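Local coordinates for protein ribonucleoside-diphosphate reductase subunit beta (Streptococcus sanguinis, PDB 4N83) that probably supplies deoxyribonucleotides for DNA synthesis, as the dimanganese-binding small subunit of a ribonucleotide reductase that reduces ribonucleoside diphosphates, at residues 23-28 with 91-96; 163-168 with 185-190. One frame throughout, in Å; residues are numbered along the deposited sequence.

How the interactions relate
Both contacts are buried helix-helix packing in one all-helical subunit of the ferritin-like class, and both lie beside the dimanganese site. Interaction 1 sets the short helix 16-27 on helix 84-111, whose other neighbours include the second subunit; interaction 2 sets helix 162-173 on helix 178-206 within a single chain. Neither has a hydrogen bond across it, yet their chemistry differs: 23-28 meets 91-96 through a leucine set against an asparagine amide and an isoleucine, with a threonine methyl at the margin, whereas 163-168 meets 185-190 through a phenylalanine ring and two isoleucines. Their centres lie about 17 Å apart, and M96 and Q28 of the first pack on D190 of the second.

Interaction 1. Residues 23-28 with 91-96; sequences EKLTEQ and NNIQFM
A buried helix-on-helix contact joins the last turn of helix 16-27 to the first half of helix 84-111, with L25 and T26 lying against N92 and I93. Helix 84-111 carries the manganese ligands E97 and H100, so the contact lays the N-terminal helix 16-27 against a metal-bearing helix of the ferritin-like bundle. The two helical segments run in broadly the same direction, 30° apart, and their axes come no nearer than 10.5 Å, so side chains rather than backbones make the contact. No hydrogen bond crosses it.

L25 and N92 carry most of the interface. The first torsion of N92 (169°) turns CG away from the backbone N, and the amide extends toward helix 16-27. There it lies alongside L25, with OD1 of N92 3.1 Å from L25 CB and 3.5 Å from L25 CD1, while the methyl CG2 of T26 sits loosely by ND2 of N92, at 4.2 Å. Farther along the leucine, CD1 of L25 also reaches CG1 of I93 at 4.1 Å, an apolar touch between branches that cross at a slant. The hydroxyl of T26 turns back into its own helix and hydrogen-bonds to the carbonyl O of W22.

Beyond the pair, I93 touches the manganese ligand H194 of helix 178-206 and V74 of helix 49-78, with a manganese ion about 4 Å from its side chain; N92 packs on F95 of the second subunit.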
ATOM      1  N   GLU A  23       8.222  -7.317  -8.356  1.00 58.91           N
ATOM      2  CA  GLU A  23       9.530  -6.784  -8.732  1.00 59.43           C
ATOM      3  C   GLU A  23       9.403  -5.493  -9.533  1.00 59.64           C
ATOM      4  O   GLU A  23       9.953  -4.462  -9.148  1.00 59.54           O
ATOM      5  CB  GLU A  23      10.316  -7.810  -9.553  1.00 59.89           C
ATOM      6  CG  GLU A  23      10.963  -8.911  -8.726  1.00 60.65           C
ATOM      7  CD  GLU A  23      11.690  -9.943  -9.574  1.00 60.99           C
ATOM      8  OE1 GLU A  23      11.419 -10.027 -10.794  1.00 60.53           O
ATOM      9  OE2 GLU A  23      12.532 -10.678  -9.014  1.00 61.39           O
ATOM     10  N   LYS A  24       8.664  -5.563 -10.636  1.00 60.13           N
ATOM     11  CA  LYS A  24       8.523  -4.432 -11.553  1.00 60.86           C
ATOM     12  C   LYS A  24       7.937  -3.198 -10.877  1.00 61.57           C
ATOM     13  O   LYS A  24       8.460  -2.097 -11.034  1.00 61.38           O
ATOM     14  CB  LYS A  24       7.661  -4.824 -12.758  1.00 61.42           C
ATOM     15  CG  LYS A  24       7.440  -3.695 -13.756  1.00 62.05           C
ATOM     16  CD  LYS A  24       7.383  -4.198 -15.190  1.00 62.43           C
ATOM     17  CE  LYS A  24       8.779  -4.462 -15.738  1.00 62.73           C
ATOM     18  NZ  LYS A  24       8.751  -4.879 -17.166  1.00 63.12           N
ATOM     19  N   LEU A  25       6.857  -3.386 -10.123  1.00 62.90           N
ATOM     20  CA  LEU A  25       6.174  -2.265  -9.475  1.00 64.07           C
ATOM     21  C   LEU A  25       7.008  -1.637  -8.359  1.00 64.62           C
ATOM     22  O   LEU A  25       7.063  -0.413  -8.241  1.00 66.05           O
ATOM     23  CB  LEU A  25       4.808  -2.697  -8.934  1.00 64.57           C
ATOM     24  CG  LEU A  25       3.709  -2.922  -9.977  1.00 64.91           C
ATOM     25  CD1 LEU A  25       2.547  -3.704  -9.381  1.00 65.34           C
ATOM     26  CD2 LEU A  25       3.224  -1.598 -10.551  1.00 65.17           C
ATOM     27  N   THR A  26       7.654  -2.470  -7.548  1.00 64.60           N
ATOM     28  CA  THR A  26       8.534  -1.975  -6.489  1.00 65.38           C
ATOM     29  C   THR A  26       9.750  -1.246  -7.068  1.00 65.20           C
ATOM     30  O   THR A  26      10.186  -0.228  -6.531  1.00 65.02           O
ATOM     31  CB  THR A  26       9.016  -3.114  -5.572  1.00 66.06           C
ATOM     32  OG1 THR A  26       9.563  -4.177  -6.365  1.00 66.12           O
ATOM     33  CG2 THR A  26       7.862  -3.639  -4.725  1.00 66.08           C
ATOM     34  N   GLU A  27      10.295  -1.777  -8.161  1.00 65.03           N
ATOM     35  CA  GLU A  27      11.356  -1.096  -8.903  1.00 65.29           C
ATOM     36  C   GLU A  27      10.845   0.198  -9.544  1.00 65.91           C
ATOM     37  O   GLU A  27      11.612   1.141  -9.744  1.00 65.59           O
ATOM     38  CB  GLU A  27      11.944  -2.015  -9.978  1.00 64.79           C
ATOM     39  CG  GLU A  27      12.854  -3.110  -9.440  1.00 64.52           C
ATOM     40  CD  GLU A  27      13.349  -4.057 -10.523  1.00 64.41           C
ATOM     41  OE1 GLU A  27      12.667  -4.205 -11.562  1.00 63.56           O
ATOM     42  OE2 GLU A  27      14.426  -4.660 -10.335  1.00 64.65           O
ATOM     43  N   GLN A  28       9.549   0.235  -9.862  1.00 66.86           N
ATOM     44  CA  GLN A  28       8.902   1.437 -10.394  1.00 68.40           C
ATOM     45  C   GLN A  28       8.312   2.334  -9.293  1.00 69.88           C
ATOM     46  O   GLN A  28       7.283   2.979  -9.501  1.00 70.67           O
ATOM     47  CB  GLN A  28       7.801   1.051 -11.391  1.00 68.41           C
ATOM     48  CG  GLN A  28       8.307   0.554 -12.735  1.00 68.42           C
ATOM     49  CD  GLN A  28       7.180   0.171 -13.680  1.00 68.66           C
ATOM     50  OE1 GLN A  28       6.031   0.585 -13.499  1.00 68.73           O
ATOM     51  NE2 GLN A  28       7.502  -0.620 -14.698  1.00 68.37           N
ATOM     52  N   ASN A  91      -1.457  -4.454  -2.201  1.00 70.92           N
ATOM     53  CA  ASN A  91      -1.069  -3.470  -1.188  1.00 72.02           C
ATOM     54  C   ASN A  91      -0.134  -2.435  -1.798  1.00 71.53           C
ATOM     55  O   ASN A  91      -0.291  -1.234  -1.568  1.00 71.86           O
ATOM     56  CB  ASN A  91      -0.395  -4.143   0.011  1.00 72.33           C
ATOM     57  CG  ASN A  91      -1.332  -5.070   0.763  1.00 73.80           C
ATOM     58  OD1 ASN A  91      -2.537  -4.823   0.846  1.00 74.78           O
ATOM     59  ND2 ASN A  91      -0.778  -6.143   1.322  1.00 73.86           N
ATOM     60  N   ASN A  92       0.830  -2.917  -2.581  1.00 70.73           N
ATOM     61  CA  ASN A  92       1.708  -2.051  -3.365  1.00 70.21           C
ATOM     62  C   ASN A  92       0.931  -1.229  -4.394  1.00 70.33           C
ATOM     63  O   ASN A  92       1.191  -0.038  -4.562  1.00 70.31           O
ATOM     64  CB  ASN A  92       2.786  -2.879  -4.075  1.00 69.22           C
ATOM     65  CG  ASN A  92       3.549  -2.076  -5.107  1.00 68.43           C
ATOM     66  OD1 ASN A  92       3.308  -2.210  -6.304  1.00 68.13           O
ATOM     67  ND2 ASN A  92       4.452  -1.218  -4.649  1.00 68.25           N
ATOM     68  N   ILE A  93      -0.014  -1.870  -5.081  1.00 70.76           N
ATOM     69  CA  ILE A  93      -0.854  -1.182  -6.062  1.00 70.81           C
ATOM     70  C   ILE A  93      -1.636  -0.056  -5.393  1.00 71.92           C
ATOM     71  O   ILE A  93      -1.635   1.073  -5.878  1.00 71.12           O
ATOM     72  CB  ILE A  93      -1.841  -2.145  -6.763  1.00 70.94           C
ATOM     73  CG1 ILE A  93      -1.082  -3.125  -7.664  1.00 69.78           C
ATOM     74  CG2 ILE A  93      -2.858  -1.363  -7.592  1.00 71.54           C
ATOM     75  CD1 ILE A  93      -1.874  -4.348  -8.077  1.00 70.00           C
ATOM     76  N   GLN A  94      -2.286  -0.370  -4.275  1.00 73.98           N
ATOM     77  CA  GLN A  94      -3.130   0.598  -3.571  1.00 76.22           C
ATOM     78  C   GLN A  94      -2.350   1.806  -3.059  1.00 76.16           C
ATOM     79  O   GLN A  94      -2.855   2.933  -3.098  1.00 76.46           O
ATOM     80  CB  GLN A  94      -3.855  -0.066  -2.401  1.00 78.20           C
ATOM     81  CG  GLN A  94      -4.953   0.804  -1.814  1.00 80.48           C
ATOM     82  CD  GLN A  94      -5.750   0.097  -0.740  1.00 82.48           C
ATOM     83  OE1 GLN A  94      -5.213  -0.718   0.011  1.00 82.52           O
ATOM     84  NE2 GLN A  94      -7.043   0.405  -0.660  1.00 84.57           N
ATOM     85  N   PHE A  95      -1.135   1.569  -2.569  1.00 75.29           N
ATOM     86  CA  PHE A  95      -0.259   2.654  -2.125  1.00 75.22           C
ATOM     87  C   PHE A  95       0.110   3.581  -3.285  1.00 74.60           C
ATOM     88  O   PHE A  95       0.043   4.803  -3.149  1.00 75.98           O
ATOM     89  CB  PHE A  95       1.007   2.104  -1.460  1.00 75.07           C
ATOM     90  CG  PHE A  95       2.140   3.091  -1.402  1.00 75.29           C
ATOM     91  CD1 PHE A  95       1.990   4.308  -0.747  1.00 75.91           C
ATOM     92  CD2 PHE A  95       3.357   2.806  -2.004  1.00 75.16           C
ATOM     93  CE1 PHE A  95       3.031   5.220  -0.702  1.00 76.15           C
ATOM     94  CE2 PHE A  95       4.402   3.711  -1.957  1.00 75.28           C
ATOM     95  CZ  PHE A  95       4.240   4.921  -1.304  1.00 75.59           C
ATOM     96  N   MET A  96       0.494   3.001  -4.419  1.00 73.14           N
ATOM     97  CA  MET A  96       0.853   3.792  -5.599  1.00 72.23           C
ATOM     98  C   MET A  96      -0.337   4.578  -6.155  1.00 71.96           C
ATOM     99  O   MET A  96      -0.150   5.647  -6.732  1.00 71.88           O
ATOM    100  CB  MET A  96       1.465   2.906  -6.694  1.00 71.40           C
ATOM    101  CG  MET A  96       2.839   2.335  -6.360  1.00 70.45           C
ATOM    102  SD  MET A  96       4.034   3.541  -5.743  1.00 70.26           S
ATOM    103  CE  MET A  96       3.972   4.788  -7.027  1.00 69.97           C
TER

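Interaction 2. Residues 163-168 with 185-190; sequences SGFFTP and KLIIRD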
ATOM      1  N   SER A 163      -8.431  10.188 -21.600  1.00119.42           N
ATOM      2  CA  SER A 163      -9.099  11.436 -21.970  1.00122.00           C
ATOM      3  C   SER A 163      -8.385  12.617 -21.312  1.00123.32           C
ATOM      4  O   SER A 163      -8.271  13.693 -21.900  1.00124.69           O
ATOM      5  CB  SER A 163     -10.568  11.419 -21.538  1.00123.03           C
ATOM      6  OG  SER A 163     -10.690  11.174 -20.147  1.00122.17           O
ATOM      7  N   GLY A 164      -7.909  12.396 -20.087  1.00123.72           N
ATOM      8  CA  GLY A 164      -7.119  13.382 -19.361  1.00123.52           C
ATOM      9  C   GLY A 164      -5.652  13.397 -19.757  1.00121.82           C
ATOM     10  O   GLY A 164      -5.058  14.466 -19.876  1.00121.71           O
ATOM     11  N   PHE A 165      -5.065  12.219 -19.971  1.00120.03           N
ATOM     12  CA  PHE A 165      -3.643  12.121 -20.332  1.00118.56           C
ATOM     13  C   PHE A 165      -3.304  12.757 -21.688  1.00120.76           C
ATOM     14  O   PHE A 165      -2.146  13.096 -21.933  1.00119.74           O
ATOM     15  CB  PHE A 165      -3.161  10.660 -20.336  1.00116.45           C
ATOM     16  CG  PHE A 165      -3.130  10.003 -18.974  1.00114.80           C
ATOM     17  CD1 PHE A 165      -2.723  10.699 -17.839  1.00113.65           C
ATOM     18  CD2 PHE A 165      -3.464   8.659 -18.839  1.00113.49           C
ATOM     19  CE1 PHE A 165      -2.682  10.078 -16.600  1.00112.12           C
ATOM     20  CE2 PHE A 165      -3.421   8.035 -17.602  1.00111.80           C
ATOM     21  CZ  PHE A 165      -3.029   8.746 -16.482  1.00111.30           C
ATOM     22  N   PHE A 166      -4.303  12.916 -22.556  1.00123.32           N
ATOM     23  CA  PHE A 166      -4.107  13.521 -23.882  1.00124.81           C
ATOM     24  C   PHE A 166      -3.478  14.920 -23.827  1.00124.82           C
ATOM     25  O   PHE A 166      -2.662  15.269 -24.683  1.00124.04           O
ATOM     26  CB  PHE A 166      -5.446  13.583 -24.633  1.00127.20           C
ATOM     27  CG  PHE A 166      -5.329  14.055 -26.060  1.00129.30           C
ATOM     28  CD1 PHE A 166      -5.177  13.145 -27.099  1.00129.20           C
ATOM     29  CD2 PHE A 166      -5.386  15.410 -26.368  1.00131.12           C
ATOM     30  CE1 PHE A 166      -5.076  13.575 -28.412  1.00130.01           C
ATOM     31  CE2 PHE A 166      -5.281  15.846 -27.679  1.00131.69           C
ATOM     32  CZ  PHE A 166      -5.126  14.928 -28.702  1.00131.00           C
ATOM     33  N   THR A 167      -3.860  15.713 -22.827  1.00124.76           N
ATOM     34  CA  THR A 167      -3.392  17.099 -22.706  1.00124.92           C
ATOM     35  C   THR A 167      -1.898  17.222 -22.346  1.00123.13           C
ATOM     36  O   THR A 167      -1.149  17.859 -23.085  1.00122.76           O
ATOM     37  CB  THR A 167      -4.262  17.905 -21.713  1.00125.99           C
ATOM     38  OG1 THR A 167      -5.642  17.779 -22.077  1.00127.65           O
ATOM     39  CG2 THR A 167      -3.877  19.380 -21.720  1.00126.84           C
ATOM     40  N   PRO A 168      -1.456  16.625 -21.217  1.00121.23           N
ATOM     41  CA  PRO A 168      -0.030  16.728 -20.873  1.00120.27           C
ATOM     42  C   PRO A 168       0.902  16.012 -21.855  1.00119.15           C
ATOM     43  O   PRO A 168       2.044  16.436 -22.032  1.00118.42           O
ATOM     44  CB  PRO A 168       0.048  16.077 -19.487  1.00119.54           C
ATOM     45  CG  PRO A 168      -1.131  15.170 -19.427  1.00119.58           C
ATOM     46  CD  PRO A 168      -2.205  15.887 -20.184  1.00120.68           C
ATOM     47  N   LYS A 185       3.777  10.916 -16.888  1.00 90.10           N
ATOM     48  CA  LYS A 185       4.475   9.835 -17.590  1.00 88.17           C
ATOM     49  C   LYS A 185       4.700   8.637 -16.663  1.00 85.67           C
ATOM     50  O   LYS A 185       4.499   7.488 -17.062  1.00 84.85           O
ATOM     51  CB  LYS A 185       5.826  10.341 -18.112  1.00 88.99           C
ATOM     52  CG  LYS A 185       6.473   9.471 -19.178  1.00 89.36           C
ATOM     53  CD  LYS A 185       6.209  10.001 -20.577  1.00 90.06           C
ATOM     54  CE  LYS A 185       7.003   9.229 -21.618  1.00 90.41           C
ATOM     55  NZ  LYS A 185       6.409   7.897 -21.917  1.00 90.14           N
ATOM     56  N   LEU A 186       5.119   8.920 -15.430  1.00 83.65           N
ATOM     57  CA  LEU A 186       5.347   7.885 -14.420  1.00 81.45           C
ATOM     58  C   LEU A 186       4.053   7.178 -14.010  1.00 80.31           C
ATOM     59  O   LEU A 186       4.059   5.972 -13.756  1.00 79.85           O
ATOM     60  CB  LEU A 186       6.020   8.490 -13.182  1.00 81.23           C
ATOM     61  CG  LEU A 186       7.460   8.980 -13.367  1.00 81.22           C
ATOM     62  CD1 LEU A 186       7.832   9.987 -12.289  1.00 81.27           C
ATOM     63  CD2 LEU A 186       8.437   7.814 -13.376  1.00 80.87           C
ATOM     64  N   ILE A 187       2.953   7.929 -13.944  1.00 79.50           N
ATOM     65  CA  ILE A 187       1.642   7.369 -13.592  1.00 78.39           C
ATOM     66  C   ILE A 187       1.184   6.351 -14.638  1.00 77.32           C
ATOM     67  O   ILE A 187       0.665   5.290 -14.291  1.00 76.54           O
ATOM     68  CB  ILE A 187       0.573   8.475 -13.426  1.00 79.12           C
ATOM     69  CG1 ILE A 187       0.873   9.316 -12.179  1.00 79.24           C
ATOM     70  CG2 ILE A 187      -0.826   7.873 -13.321  1.00 79.72           C
ATOM     71  CD1 ILE A 187       0.164  10.653 -12.138  1.00 80.04           C
ATOM     72  N   ILE A 188       1.388   6.682 -15.911  1.00 76.64           N
ATOM     73  CA  ILE A 188       1.040   5.788 -17.018  1.00 75.88           C
ATOM     74  C   ILE A 188       1.905   4.521 -16.998  1.00 73.98           C
ATOM     75  O   ILE A 188       1.427   3.436 -17.333  1.00 73.18           O
ATOM     76  CB  ILE A 188       1.177   6.502 -18.386  1.00 76.67           C
ATOM     77  CG1 ILE A 188       0.182   7.667 -18.484  1.00 77.63           C
ATOM     78  CG2 ILE A 188       0.947   5.526 -19.538  1.00 76.43           C
ATOM     79  CD1 ILE A 188       0.572   8.724 -19.497  1.00 78.10           C
ATOM     80  N   ARG A 189       3.171   4.661 -16.603  1.00 72.47           N
ATOM     81  CA  ARG A 189       4.072   3.513 -16.482  1.00 71.52           C
ATOM     82  C   ARG A 189       3.564   2.514 -15.440  1.00 71.22           C
ATOM     83  O   ARG A 189       3.634   1.303 -15.654  1.00 70.88           O
ATOM     84  CB  ARG A 189       5.490   3.965 -16.118  1.00 71.25           C
ATOM     85  CG  ARG A 189       6.536   2.863 -16.228  1.00 70.60           C
ATOM     86  CD  ARG A 189       7.920   3.351 -15.831  1.00 70.52           C
ATOM     87  NE  ARG A 189       8.047   3.572 -14.390  1.00 70.58           N
ATOM     88  CZ  ARG A 189       9.140   4.039 -13.787  1.00 70.88           C
ATOM     89  NH1 ARG A 189      10.225   4.345 -14.491  1.00 71.51           N
ATOM     90  NH2 ARG A 189       9.151   4.203 -12.469  1.00 71.03           N
ATOM     91  N   ASP A 190       3.058   3.027 -14.320  1.00 71.15           N
ATOM     92  CA  ASP A 190       2.480   2.180 -13.273  1.00 70.80           C
ATOM     93  C   ASP A 190       1.155   1.566 -13.712  1.00 70.55           C
ATOM     94  O   ASP A 190       0.928   0.372 -13.514  1.00 70.52           O
ATOM     95  CB  ASP A 190       2.267   2.971 -11.974  1.00 71.18           C
ATOM     96  CG  ASP A 190       3.555   3.209 -11.208  1.00 70.95           C
ATOM     97  OD1 ASP A 190       4.487   2.381 -11.305  1.00 70.62           O
ATOM     98  OD2 ASP A 190       3.629   4.229 -10.492  1.00 71.36           O
TER
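Helix 178-206 of this ferritin-like fold carries the manganese ligands E191 and H194, and helix 162-173 packs on it, F165 against the successive isoleucines I187 and I188, with the side chain of I187 about 5 Å from a manganese ion. The contact is wholly apolar, with no hydrogen bond from one segment to the other. The nearest CA atoms, those of F165 and I188, are 8.5 Å apart, a gap filled by their side chains.

I188 lies over one face of the phenylalanine. Its CG1 stands 3.8 Å from the centroid of the F165 ring and only 12° off the ring normal, a CH-pi contact placed almost over the middle of the six-membered ring. The two side chains point in opposing directions and overlap lengthwise, CD1 of I188 lying 4.0 Å from F165 CG. With chi1 of I188 at -64°, CG1 lies anti to the carbonyl carbon, and it is this branch, rather than CG2, that meets the ring.

I187 makes a smaller touch. Its CG2 meets F165 CZ at 4.0 Å, and the two side chains cross at about a right angle. I188 thus covers one face, while I187 adds a single methyl contact at CZ.

The same segment holds a second-shell link to the metal site: OD2 of D190 is hydrogen-bonded to NE2 of the manganese ligand H100 and to NE1 of W30. F165 also packs edge-to-face with Y162 and touches I184, one turn before I188. On the side of helix 84-111, I187 touches H100 and S103, and its side chain lies about 4 Å from that of Y104, the predicted active-site tyrosine.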